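Local atomic coordinates of GTP-binding nuclear protein GSP1 (Encephalitozoon cuniculi, PDB entry 4DJT), a protein that binds guanine nucleotides as a Ran-family small GTPase and probably serves in protein import into the nucleus and in RNA export. Residues Thr26-Leu32 with Ala156-Phe162; Ile61-Val65 with Phe166-Ala170; Val122-Asp128 with Tyr151-Lys157. One frame throughout, in Å; residues are numbered along the deposited sequence.

Interaction 1: Thr26-Leu32 with Ala156-Phe162; sequences TYINRVL and AKTAHNF. With GDP (guanosine-5'-diphosphate), chain C.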
loop_
_atom_site.group_PDB
_atom_site.type_symbol
_atom_site.label_atom_id
_atom_site.label_comp_id
_atom_site.label_asym_id
_atom_site.label_seq_id
_atom_site.Cartn_x
_atom_site.Cartn_y
_atom_site.Cartn_z
ATOM N N THR A 26 6.970 0.158 -7.098
ATOM C CA THR A 26 7.973 1.229 -6.915
ATOM C C THR A 26 8.000 1.740 -5.468
ATOM O O THR A 26 9.089 1.989 -4.891
ATOM C CB THR A 26 7.787 2.383 -7.932
ATOM O OG1 THR A 26 7.807 1.837 -9.272
ATOM C CG2 THR A 26 8.928 3.421 -7.793
ATOM N N TYR A 27 6.812 1.852 -4.879
ATOM C CA TYR A 27 6.660 2.291 -3.508
ATOM C C TYR A 27 7.334 1.346 -2.531
ATOM O O TYR A 27 8.196 1.771 -1.765
ATOM C CB TYR A 27 5.203 2.396 -3.156
ATOM C CG TYR A 27 4.912 2.856 -1.726
ATOM C CD1 TYR A 27 5.136 4.182 -1.336
ATOM C CD2 TYR A 27 4.343 2.005 -0.811
ATOM C CE1 TYR A 27 4.835 4.613 -0.061
ATOM C CE2 TYR A 27 4.037 2.429 0.473
ATOM C CZ TYR A 27 4.297 3.736 0.845
ATOM O OH TYR A 27 3.969 4.149 2.142
ATOM N N ILE A 28 6.974 0.053 -2.581
ATOM C CA ILE A 28 7.336 -0.874 -1.504
ATOM C C ILE A 28 8.627 -1.663 -1.741
ATOM O O ILE A 28 9.218 -2.135 -0.793
ATOM C CB ILE A 28 6.210 -1.868 -1.236
ATOM C CG1 ILE A 28 6.337 -2.504 0.171
ATOM C CG2 ILE A 28 6.136 -2.873 -2.385
ATOM C CD1 ILE A 28 6.167 -1.530 1.335
ATOM N N ASN A 29 9.037 -1.834 -3.008
ATOM C CA ASN A 29 10.073 -2.801 -3.344
ATOM C C ASN A 29 11.473 -2.174 -3.052
ATOM O O ASN A 29 12.277 -1.913 -3.972
ATOM C CB ASN A 29 9.930 -3.222 -4.787
ATOM C CG ASN A 29 10.913 -4.301 -5.200
ATOM O OD1 ASN A 29 11.459 -5.033 -4.366
ATOM N ND2 ASN A 29 11.152 -4.391 -6.480
ATOM N N ARG A 30 11.656 -1.876 -1.765
ATOM C CA ARG A 30 12.865 -1.284 -1.227
ATOM C C ARG A 30 13.438 -2.238 -0.203
ATOM O O ARG A 30 12.788 -3.181 0.223
ATOM C CB ARG A 30 12.550 0.100 -0.619
ATOM C CG ARG A 30 11.974 1.066 -1.642
ATOM C CD ARG A 30 11.445 2.360 -0.996
ATOM N NE ARG A 30 11.847 3.468 -1.827
ATOM C CZ ARG A 30 11.114 4.029 -2.777
ATOM N NH1 ARG A 30 11.631 5.021 -3.499
ATOM N NH2 ARG A 30 9.854 3.674 -2.960
ATOM N N VAL A 31 14.671 -2.009 0.193
ATOM C CA VAL A 31 15.327 -2.961 1.065
ATOM C C VAL A 31 14.562 -3.158 2.369
ATOM O O VAL A 31 14.305 -4.300 2.757
ATOM C CB VAL A 31 16.796 -2.563 1.327
ATOM C CG1 VAL A 31 17.379 -3.387 2.459
ATOM C CG2 VAL A 31 17.608 -2.688 0.035
ATOM N N LEU A 32 14.153 -2.058 3.014
ATOM C CA LEU A 32 13.352 -2.143 4.272
ATOM C C LEU A 32 14.065 -3.056 5.271
ATOM O O LEU A 32 15.244 -2.837 5.513
ATOM C CB LEU A 32 11.911 -2.585 3.951
ATOM C CG LEU A 32 11.251 -1.712 2.872
ATOM C CD1 LEU A 32 9.874 -2.264 2.453
ATOM C CD2 LEU A 32 11.110 -0.248 3.350
ATOM N N ALA A 156 6.312 7.613 -5.196
ATOM C CA ALA A 156 6.968 6.348 -4.933
ATOM C C ALA A 156 8.382 6.349 -5.484
ATOM O O ALA A 156 9.238 5.663 -4.965
ATOM C CB ALA A 156 6.165 5.212 -5.536
ATOM N N LYS A 157 8.624 7.098 -6.559
ATOM C CA LYS A 157 9.983 7.180 -7.151
ATOM C C LYS A 157 11.016 7.701 -6.136
ATOM O O LYS A 157 12.047 7.054 -5.887
ATOM C CB LYS A 157 9.993 8.064 -8.394
ATOM C CG LYS A 157 11.399 8.355 -8.941
ATOM C CD LYS A 157 11.360 9.161 -10.238
ATOM C CE LYS A 157 11.047 10.640 -10.000
ATOM N NZ LYS A 157 12.274 11.496 -9.951
ATOM N N THR A 158 10.721 8.848 -5.527
ATOM C CA THR A 158 11.684 9.537 -4.671
ATOM C C THR A 158 11.500 9.223 -3.185
ATOM O O THR A 158 12.215 9.758 -2.348
ATOM C CB THR A 158 11.572 11.047 -4.852
ATOM O OG1 THR A 158 10.329 11.497 -4.323
ATOM C CG2 THR A 158 11.668 11.422 -6.352
ATOM N N ALA A 159 10.529 8.380 -2.867
ATOM C CA ALA A 159 10.197 8.063 -1.490
ATOM C C ALA A 159 9.621 9.262 -0.694
ATOM O O ALA A 159 9.524 9.201 0.532
ATOM C CB ALA A 159 11.420 7.475 -0.785
ATOM N N HIS A 160 9.197 10.324 -1.393
ATOM C CA HIS A 160 8.562 11.478 -0.742
ATOM C C HIS A 160 7.354 10.985 0.003
ATOM O O HIS A 160 6.473 10.388 -0.587
ATOM C CB HIS A 160 8.144 12.540 -1.775
ATOM C CG HIS A 160 7.380 13.740 -1.192
ATOM N ND1 HIS A 160 7.970 14.671 -0.401
ATOM C CD2 HIS A 160 6.046 14.158 -1.361
ATOM C CE1 HIS A 160 7.068 15.629 -0.070
ATOM N NE2 HIS A 160 5.895 15.326 -0.667
ATOM N N ASN A 161 7.337 11.229 1.311
ATOM C CA ASN A 161 6.239 10.864 2.201
ATOM C C ASN A 161 6.041 9.355 2.423
ATOM O O ASN A 161 4.950 8.941 2.812
ATOM C CB ASN A 161 4.895 11.499 1.738
ATOM C CG ASN A 161 4.785 12.963 2.101
ATOM O OD1 ASN A 161 5.659 13.513 2.755
ATOM N ND2 ASN A 161 3.704 13.619 1.633
ATOM N N PHE A 162 7.103 8.557 2.234
ATOM C CA PHE A 162 7.006 7.111 2.294
ATOM C C PHE A 162 6.363 6.655 3.586
ATOM O O PHE A 162 5.542 5.743 3.593
ATOM C CB PHE A 162 8.380 6.432 2.218
ATOM C CG PHE A 162 8.312 4.934 2.395
ATOM C CD1 PHE A 162 8.045 4.107 1.319
ATOM C CD2 PHE A 162 8.440 4.349 3.654
ATOM C CE1 PHE A 162 7.930 2.746 1.470
ATOM C CE2 PHE A 162 8.327 2.985 3.828
ATOM C CZ PHE A 162 8.096 2.159 2.716
HETATM P PB GDP C . 2.495 -1.166 -10.185
HETATM O O1B GDP C . 3.305 -2.077 -9.248
HETATM O O2B GDP C . 1.365 -0.407 -9.508
HETATM O O3B GDP C . 2.131 -1.869 -11.490
HETATM O O3A GDP C . 3.471 0.001 -10.731
HETATM P PA GDP C . 5.061 0.014 -10.839
HETATM O O1A GDP C . 5.729 0.269 -9.502
HETATM O O2A GDP C . 5.475 -1.181 -11.639
HETATM O "O5'" GDP C . 5.373 1.320 -11.679
HETATM C "C5'" GDP C . 4.726 1.485 -12.955
HETATM C "C4'" GDP C . 5.498 2.538 -13.728
HETATM O "O4'" GDP C . 5.313 3.793 -13.106
HETATM C "C3'" GDP C . 6.984 2.296 -13.715
HETATM O "O3'" GDP C . 7.511 2.737 -14.950
HETATM C "C2'" GDP C . 7.532 3.184 -12.641
HETATM O "O2'" GDP C . 8.878 3.646 -12.865
HETATM C "C1'" GDP C . 6.539 4.323 -12.693
HETATM N N9 GDP C . 6.370 4.933 -11.382
HETATM C C8 GDP C . 6.000 4.358 -10.215
HETATM N N7 GDP C . 5.983 5.291 -9.229
HETATM C C5 GDP C . 6.271 6.469 -9.779
HETATM C C6 GDP C . 6.409 7.860 -9.315
HETATM O O6 GDP C . 6.210 8.190 -8.108
HETATM N N1 GDP C . 6.748 8.789 -10.235
HETATM C C2 GDP C . 6.968 8.472 -11.542
HETATM N N2 GDP C . 7.304 9.427 -12.410
HETATM N N3 GDP C . 6.864 7.219 -12.025
HETATM C C4 GDP C . 6.529 6.218 -11.192
#
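Phe162, in the loop after strand 150-154, has 123 Å² of its surface covered by residues 26-32, more than any other residue of the contact. Its ring lies beside that of Tyr27 as an offset stack, with centroids 4.7 Å apart and planes at 29°; the closest side-chain atoms are Tyr27 CE1 and Phe162 CD1 at 3.5 Å. The tyrosine also reaches past the ring to the backbone, donating a hydrogen bond from Tyr27 OH to Phe162 O at 2.7 Å, so stacking and a polar bond fix the same pair. Leu32, past the end of the helix, adds its CD2, 3.9 Å from Phe162 CZ. This joins the helix that follows the phosphate-binding P-loop to the Ser-Ala-Lys (G5) loop of small GTPases, and both parts touch GDP: Thr26 N and Thr26 OG1 bond to O1A of the nucleotide at 2.7 and 2.6 Å, while Lys157 N donates to its O6 at 3.1 Å. Ala156 sits directly against the helix. Its CB lies 3.5 Å from Tyr27 N and 3.8 Å from Tyr27 CB, near the plane of the tyrosine ring; Tyr27 CA and Ala156 CA are only 4.3 Å apart, and the small Ala156 methyl suits this tight spacing. The carbonyl of Ala156 is clasped by the guanidinium of Arg30, with NH1 and NH2 each 2.9 Å from Ala156 O. Arg30 NH2 bonds at 2.8 Å to Tyr27 O as well, and Arg30 NE turns to Leu187 O in a later loop.

Interaction 2: Ile61-Val65 with Phe166-Ala170; sequences IKFNV and FLHLA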
loop_
_atom_site.group_PDB
_atom_site.type_symbol
_atom_site.label_atom_id
_atom_site.label_comp_id
_atom_site.label_asym_id
_atom_site.label_seq_id
_atom_site.Cartn_x
_atom_site.Cartn_y
_atom_site.Cartn_z
ATOM N N ILE A 61 7.097 -2.153 15.639
ATOM C CA ILE A 61 5.904 -2.243 14.845
ATOM C C ILE A 61 6.279 -2.760 13.486
ATOM O O ILE A 61 7.041 -2.110 12.780
ATOM C CB ILE A 61 5.234 -0.878 14.735
ATOM C CG1 ILE A 61 4.753 -0.478 16.114
ATOM C CG2 ILE A 61 4.073 -0.933 13.737
ATOM C CD1 ILE A 61 4.212 0.939 16.210
ATOM N N LYS A 62 5.801 -3.947 13.149
ATOM C CA LYS A 62 6.172 -4.576 11.875
ATOM C C LYS A 62 4.962 -4.664 10.976
ATOM O O LYS A 62 3.891 -5.192 11.377
ATOM C CB LYS A 62 6.784 -5.983 12.064
ATOM C CG LYS A 62 7.087 -6.669 10.715
ATOM C CD LYS A 62 7.670 -8.071 10.883
ATOM C CE LYS A 62 9.102 -8.015 11.299
ATOM N NZ LYS A 62 9.551 -9.372 11.703
ATOM N N PHE A 63 5.116 -4.132 9.765
ATOM C CA PHE A 63 4.111 -4.290 8.725
ATOM C C PHE A 63 4.602 -5.348 7.723
ATOM O O PHE A 63 5.699 -5.252 7.174
ATOM C CB PHE A 63 3.887 -2.952 8.015
ATOM C CG PHE A 63 3.376 -1.864 8.930
ATOM C CD1 PHE A 63 2.031 -1.788 9.243
ATOM C CD2 PHE A 63 4.232 -0.914 9.449
ATOM C CE1 PHE A 63 1.526 -0.760 10.050
ATOM C CE2 PHE A 63 3.758 0.110 10.253
ATOM C CZ PHE A 63 2.409 0.189 10.571
ATOM N N ASN A 64 3.761 -6.337 7.465
ATOM C CA ASN A 64 4.036 -7.299 6.419
ATOM C C ASN A 64 3.230 -6.877 5.237
ATOM O O ASN A 64 1.998 -7.091 5.193
ATOM C CB ASN A 64 3.646 -8.708 6.902
ATOM C CG ASN A 64 4.673 -9.290 7.848
ATOM O OD1 ASN A 64 5.898 -9.190 7.618
ATOM N ND2 ASN A 64 4.189 -9.923 8.929
ATOM N N VAL A 65 3.891 -6.166 4.315
ATOM C CA VAL A 65 3.211 -5.474 3.253
ATOM C C VAL A 65 3.228 -6.348 1.986
ATOM O O VAL A 65 4.278 -6.695 1.488
ATOM C CB VAL A 65 3.856 -4.078 2.970
ATOM C CG1 VAL A 65 2.993 -3.307 1.970
ATOM C CG2 VAL A 65 4.035 -3.311 4.257
ATOM N N PHE A 166 2.130 4.479 6.712
ATOM C CA PHE A 166 2.445 3.549 7.812
ATOM C C PHE A 166 2.273 4.224 9.159
ATOM O O PHE A 166 1.779 3.621 10.128
ATOM C CB PHE A 166 3.858 2.978 7.651
ATOM C CG PHE A 166 4.009 2.107 6.459
ATOM C CD1 PHE A 166 3.394 0.879 6.412
ATOM C CD2 PHE A 166 4.695 2.544 5.331
ATOM C CE1 PHE A 166 3.456 0.095 5.283
ATOM C CE2 PHE A 166 4.769 1.763 4.223
ATOM C CZ PHE A 166 4.168 0.530 4.181
ATOM N N LEU A 167 2.673 5.471 9.256
ATOM C CA LEU A 167 2.465 6.232 10.489
ATOM C C LEU A 167 0.988 6.283 10.853
ATOM O O LEU A 167 0.610 6.024 11.997
ATOM C CB LEU A 167 3.043 7.636 10.360
ATOM C CG LEU A 167 2.999 8.545 11.602
ATOM C CD1 LEU A 167 3.708 7.905 12.787
ATOM C CD2 LEU A 167 3.585 9.928 11.277
ATOM N N HIS A 168 0.139 6.625 9.883
ATOM C CA HIS A 168 -1.319 6.618 10.116
ATOM C C HIS A 168 -1.853 5.272 10.566
ATOM O O HIS A 168 -2.614 5.176 11.527
ATOM C CB HIS A 168 -2.081 7.051 8.873
ATOM C CG HIS A 168 -3.562 7.216 9.114
ATOM N ND1 HIS A 168 -4.051 8.198 9.866
ATOM C CD2 HIS A 168 -4.649 6.422 8.751
ATOM C CE1 HIS A 168 -5.392 8.085 9.937
ATOM N NE2 HIS A 168 -5.752 7.000 9.269
ATOM N N LEU A 169 -1.438 4.223 9.875
ATOM C CA LEU A 169 -1.885 2.862 10.173
ATOM C C LEU A 169 -1.471 2.441 11.589
ATOM O O LEU A 169 -2.289 1.904 12.334
ATOM C CB LEU A 169 -1.352 1.878 9.102
ATOM C CG LEU A 169 -1.952 1.959 7.682
ATOM C CD1 LEU A 169 -1.163 1.117 6.678
ATOM C CD2 LEU A 169 -3.427 1.533 7.699
ATOM N N ALA A 170 -0.239 2.737 11.983
ATOM C CA ALA A 170 0.245 2.462 13.356
ATOM C C ALA A 170 -0.580 3.174 14.415
ATOM O O ALA A 170 -0.939 2.575 15.485
ATOM C CB ALA A 170 1.721 2.843 13.502
#
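One aromatic ring projecting from a strand meets a hollow on a helix. Phe63 points from the middle of 61-65 toward 166-170 and has 86 Å² covered there. Its tip enters the hollow bounded by Phe166, Leu169 and Ala170: Phe63 CZ is 3.5 Å from Phe166 O, 3.9 Å from Ala170 N and 4.0 Å from Ala170 CB, and Phe63 CE1 is 4.0 Å from Leu169 CB. The floor is helical backbone, already satisfied by the 2.9 Å hydrogen bond from Ala170 N to Phe166 O, and it can be approached this closely because Ala170 has only a methyl group. The two segments pack as sheet and helix layers do in the Ras-like G domain, a P-loop fold in which helix 164-174 lies across one face of the central sheet. Their local axes come within 10.4 Å of each other at 115°, too far apart for backbone contact, so the gap is filled by side chains. Ile61, Phe63 and Val65, two residues apart, all point toward the helix. In return Phe166 offers the second bump. Its ring touches both Phe63 and Val65, with Phe166 CD1 over a face of the Phe63 ring, 3.6 Å from Phe63 CD2, and Phe166 CE1 3.6 Å from Val65 CG2. The two rings meet obliquely, planes at 49° and centroids 5.1 Å apart. At the other end of the strand segment Ile61 CD1 rests on Ala170 CB at 4.1 Å. Ile14 of strand 11-17 touches both Phe63 and Leu169, while Ile28 of helix 24-28 touches both Val65 and Phe166.

Interaction 3: Val122-Asp128 with Tyr151-Lys157; sequences VCANKID and YFEISAK. With GDP (guanosine-5'-diphosphate), chain C.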
loop_
_atom_site.group_PDB
_atom_site.type_symbol
_atom_site.label_atom_id
_atom_site.label_comp_id
_atom_site.label_asym_id
_atom_site.label_seq_id
_atom_site.Cartn_x
_atom_site.Cartn_y
_atom_site.Cartn_z
ATOM N N VAL A 122 -5.494 6.141 1.199
ATOM C CA VAL A 122 -5.462 6.417 -0.235
ATOM C C VAL A 122 -4.257 7.274 -0.538
ATOM O O VAL A 122 -4.048 8.288 0.105
ATOM C CB VAL A 122 -6.757 7.101 -0.737
ATOM C CG1 VAL A 122 -6.616 7.511 -2.210
ATOM C CG2 VAL A 122 -7.939 6.156 -0.567
ATOM N N CYS A 123 -3.459 6.838 -1.526
ATOM C CA CYS A 123 -2.281 7.573 -1.982
ATOM C C CYS A 123 -2.381 7.991 -3.439
ATOM O O CYS A 123 -2.507 7.166 -4.324
ATOM C CB CYS A 123 -0.996 6.733 -1.837
ATOM S SG CYS A 123 -0.618 6.338 -0.115
ATOM N N ALA A 124 -2.324 9.298 -3.639
ATOM C CA ALA A 124 -2.139 9.906 -4.924
ATOM C C ALA A 124 -0.666 9.828 -5.288
ATOM O O ALA A 124 0.147 10.607 -4.773
ATOM C CB ALA A 124 -2.589 11.378 -4.852
ATOM N N ASN A 125 -0.321 8.928 -6.209
ATOM C CA ASN A 125 1.076 8.724 -6.565
ATOM C C ASN A 125 1.483 9.430 -7.875
ATOM O O ASN A 125 0.630 9.752 -8.714
ATOM C CB ASN A 125 1.386 7.223 -6.638
ATOM C CG ASN A 125 2.871 6.937 -6.800
ATOM O OD1 ASN A 125 3.698 7.574 -6.139
ATOM N ND2 ASN A 125 3.216 5.902 -7.628
ATOM N N LYS A 126 2.787 9.657 -8.010
ATOM C CA LYS A 126 3.392 10.252 -9.219
ATOM C C LYS A 126 3.129 11.742 -9.250
ATOM O O LYS A 126 3.107 12.352 -10.340
ATOM C CB LYS A 126 2.869 9.598 -10.492
ATOM C CG LYS A 126 3.054 8.101 -10.538
ATOM C CD LYS A 126 2.955 7.565 -11.938
ATOM C CE LYS A 126 2.912 6.053 -11.989
ATOM N NZ LYS A 126 2.611 5.518 -13.355
ATOM N N ILE A 127 2.968 12.354 -8.065
ATOM C CA ILE A 127 2.785 13.824 -8.005
ATOM C C ILE A 127 3.986 14.552 -8.569
ATOM O O ILE A 127 3.936 15.768 -8.739
ATOM C CB ILE A 127 2.544 14.365 -6.575
ATOM C CG1 ILE A 127 3.767 14.075 -5.666
ATOM C CG2 ILE A 127 1.246 13.796 -6.021
ATOM C CD1 ILE A 127 3.641 14.646 -4.274
ATOM N N ASP A 128 5.070 13.821 -8.824
ATOM C CA ASP A 128 6.252 14.412 -9.487
ATOM C C ASP A 128 6.083 14.725 -10.979
ATOM O O ASP A 128 6.853 15.498 -11.518
ATOM C CB ASP A 128 7.466 13.533 -9.288
ATOM C CG ASP A 128 7.272 12.125 -9.847
ATOM O OD1 ASP A 128 6.679 11.273 -9.132
ATOM O OD2 ASP A 128 7.757 11.850 -10.988
ATOM N N TYR A 151 -5.693 10.396 3.284
ATOM C CA TYR A 151 -5.256 10.647 1.913
ATOM C C TYR A 151 -3.903 11.306 1.944
ATOM O O TYR A 151 -3.711 12.312 2.618
ATOM C CB TYR A 151 -6.275 11.565 1.217
ATOM C CG TYR A 151 -6.021 11.898 -0.252
ATOM C CD1 TYR A 151 -6.575 11.112 -1.271
ATOM C CD2 TYR A 151 -5.266 13.003 -0.619
ATOM C CE1 TYR A 151 -6.386 11.423 -2.613
ATOM C CE2 TYR A 151 -5.082 13.326 -1.979
ATOM C CZ TYR A 151 -5.639 12.538 -2.948
ATOM O OH TYR A 151 -5.460 12.833 -4.271
ATOM N N PHE A 152 -2.967 10.752 1.178
ATOM C CA PHE A 152 -1.644 11.355 1.046
ATOM C C PHE A 152 -1.234 11.509 -0.400
ATOM O O PHE A 152 -1.516 10.647 -1.223
ATOM C CB PHE A 152 -0.584 10.504 1.756
ATOM C CG PHE A 152 -0.872 10.285 3.216
ATOM C CD1 PHE A 152 -0.699 11.308 4.122
ATOM C CD2 PHE A 152 -1.418 9.096 3.660
ATOM C CE1 PHE A 152 -1.003 11.140 5.466
ATOM C CE2 PHE A 152 -1.701 8.909 4.996
ATOM C CZ PHE A 152 -1.493 9.924 5.903
ATOM N N GLU A 153 -0.546 12.615 -0.686
ATOM C CA GLU A 153 0.122 12.815 -1.994
ATOM C C GLU A 153 1.559 12.339 -1.838
ATOM O O GLU A 153 2.251 12.734 -0.893
ATOM C CB GLU A 153 0.033 14.293 -2.404
ATOM C CG GLU A 153 -1.422 14.750 -2.467
ATOM C CD GLU A 153 -1.639 16.165 -3.008
ATOM O OE1 GLU A 153 -0.680 16.994 -2.970
ATOM O OE2 GLU A 153 -2.786 16.431 -3.469
ATOM N N ILE A 154 1.980 11.402 -2.682
ATOM C CA ILE A 154 3.344 10.820 -2.568
ATOM C C ILE A 154 4.030 10.737 -3.944
ATOM O O ILE A 154 3.383 10.776 -4.995
ATOM C CB ILE A 154 3.342 9.376 -1.972
ATOM C CG1 ILE A 154 2.684 8.389 -2.912
ATOM C CG2 ILE A 154 2.582 9.292 -0.628
ATOM C CD1 ILE A 154 2.814 6.912 -2.479
ATOM N N SER A 155 5.332 10.520 -3.904
ATOM C CA SER A 155 6.070 10.022 -5.073
ATOM C C SER A 155 6.800 8.729 -4.690
ATOM O O SER A 155 7.735 8.725 -3.924
ATOM C CB SER A 155 7.061 11.065 -5.618
ATOM O OG SER A 155 7.914 10.446 -6.595
ATOM N N ALA A 156 6.312 7.613 -5.196
ATOM C CA ALA A 156 6.968 6.348 -4.933
ATOM C C ALA A 156 8.382 6.349 -5.484
ATOM O O ALA A 156 9.238 5.663 -4.965
ATOM C CB ALA A 156 6.165 5.212 -5.536
ATOM N N LYS A 157 8.624 7.098 -6.559
ATOM C CA LYS A 157 9.983 7.180 -7.151
ATOM C C LYS A 157 11.016 7.701 -6.136
ATOM O O LYS A 157 12.047 7.054 -5.887
ATOM C CB LYS A 157 9.993 8.064 -8.394
ATOM C CG LYS A 157 11.399 8.355 -8.941
ATOM C CD LYS A 157 11.360 9.161 -10.238
ATOM C CE LYS A 157 11.047 10.640 -10.000
ATOM N NZ LYS A 157 12.274 11.496 -9.951
HETATM P PB GDP C . 2.495 -1.166 -10.185
HETATM O O1B GDP C . 3.305 -2.077 -9.248
HETATM O O2B GDP C . 1.365 -0.407 -9.508
HETATM O O3B GDP C . 2.131 -1.869 -11.490
HETATM O O3A GDP C . 3.471 0.001 -10.731
HETATM P PA GDP C . 5.061 0.014 -10.839
HETATM O O1A GDP C . 5.729 0.269 -9.502
HETATM O O2A GDP C . 5.475 -1.181 -11.639
HETATM O "O5'" GDP C . 5.373 1.320 -11.679
HETATM C "C5'" GDP C . 4.726 1.485 -12.955
HETATM C "C4'" GDP C . 5.498 2.538 -13.728
HETATM O "O4'" GDP C . 5.313 3.793 -13.106
HETATM C "C3'" GDP C . 6.984 2.296 -13.715
HETATM O "O3'" GDP C . 7.511 2.737 -14.950
HETATM C "C2'" GDP C . 7.532 3.184 -12.641
HETATM O "O2'" GDP C . 8.878 3.646 -12.865
HETATM C "C1'" GDP C . 6.539 4.323 -12.693
HETATM N N9 GDP C . 6.370 4.933 -11.382
HETATM C C8 GDP C . 6.000 4.358 -10.215
HETATM N N7 GDP C . 5.983 5.291 -9.229
HETATM C C5 GDP C . 6.271 6.469 -9.779
HETATM C C6 GDP C . 6.409 7.860 -9.315
HETATM O O6 GDP C . 6.210 8.190 -8.108
HETATM N N1 GDP C . 6.748 8.789 -10.235
HETATM C C2 GDP C . 6.968 8.472 -11.542
HETATM N N2 GDP C . 7.304 9.427 -12.410
HETATM N N3 GDP C . 6.864 7.219 -12.025
HETATM C C4 GDP C . 6.529 6.218 -11.192
#
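Strands 122-125 and 151-154 run parallel, local axes 4.6 Å apart and their N-to-C directions 23° apart, and their backbone groups pair in regular order. Phe152 N donates to Val122 O, Ala124 N to Phe152 O and Ile154 N to Ala124 O, each at 2.9 Å. Strand 150-154 is the outermost on this side of the sheet, whereas Cys123 takes its own backbone bonds from strand 87-93. Farther along the pairing loosens: Ile154 O receives weak bonds from Lys126 N at 3.3 Å and Ile127 N at 3.5 Å.

Side chains then take over. Asn125 OD1 accepts from Ala156 N at 2.8 Å, tying the Asn-Lys-x-Asp (G4) loop to the Ser-Ala-Lys (G5) loop, while Asn125 ND2 is engaged by Val22 O of the P-loop. Lys126 NZ has its strongest partners elsewhere, Gly21 O and a salt bridge to Asp93, and adds a weak 3.2 Å bond to O4' of the GDP ribose. Asp128 turns both oxygens to the base: GDP N1 donates to Asp128 OD1 at 2.7 Å and GDP N2 to Asp128 OD2 at 2.8 Å. Ser155 OG lies 2.9 Å from Asp128 OD1 and 3.2 Å from GDP O6, two acceptors for one hydroxyl proton. O6 also accepts from Lys157 N at 3.1 Å.

A carboxylate facing two donors of the base edge and an amide facing a carbonyl suit guanine; adenine, with no hydrogen on N1, an amino group at position 6 and none at position 2, would not match, so this chemistry implies selection for guanine nucleotides.

In the fold
Interactions 1 and 3 share Ala156 and Lys157 and both touch GDP, with some of their polar groups bonded to the nucleotide. Interaction 2 is wholly buried and apolar, without a single hydrogen bond between its segments, and its Val65 side chain stays about 11 Å from GDP. Interaction 3 is only partly buried; it takes in the outermost strand 150-154, Glu153 and Lys157 are exposed, and it is held chiefly by backbone pairing. Interaction 1 is buried yet mixes ring stacking with polar bonds. Apolar packing joins 1 to 2, where Ile28 CD1 meets Val65 CG1 at 3.7 Å, and 1 to 3, where Tyr27 CD1 meets Ile154 CD1 at 3.8 Å.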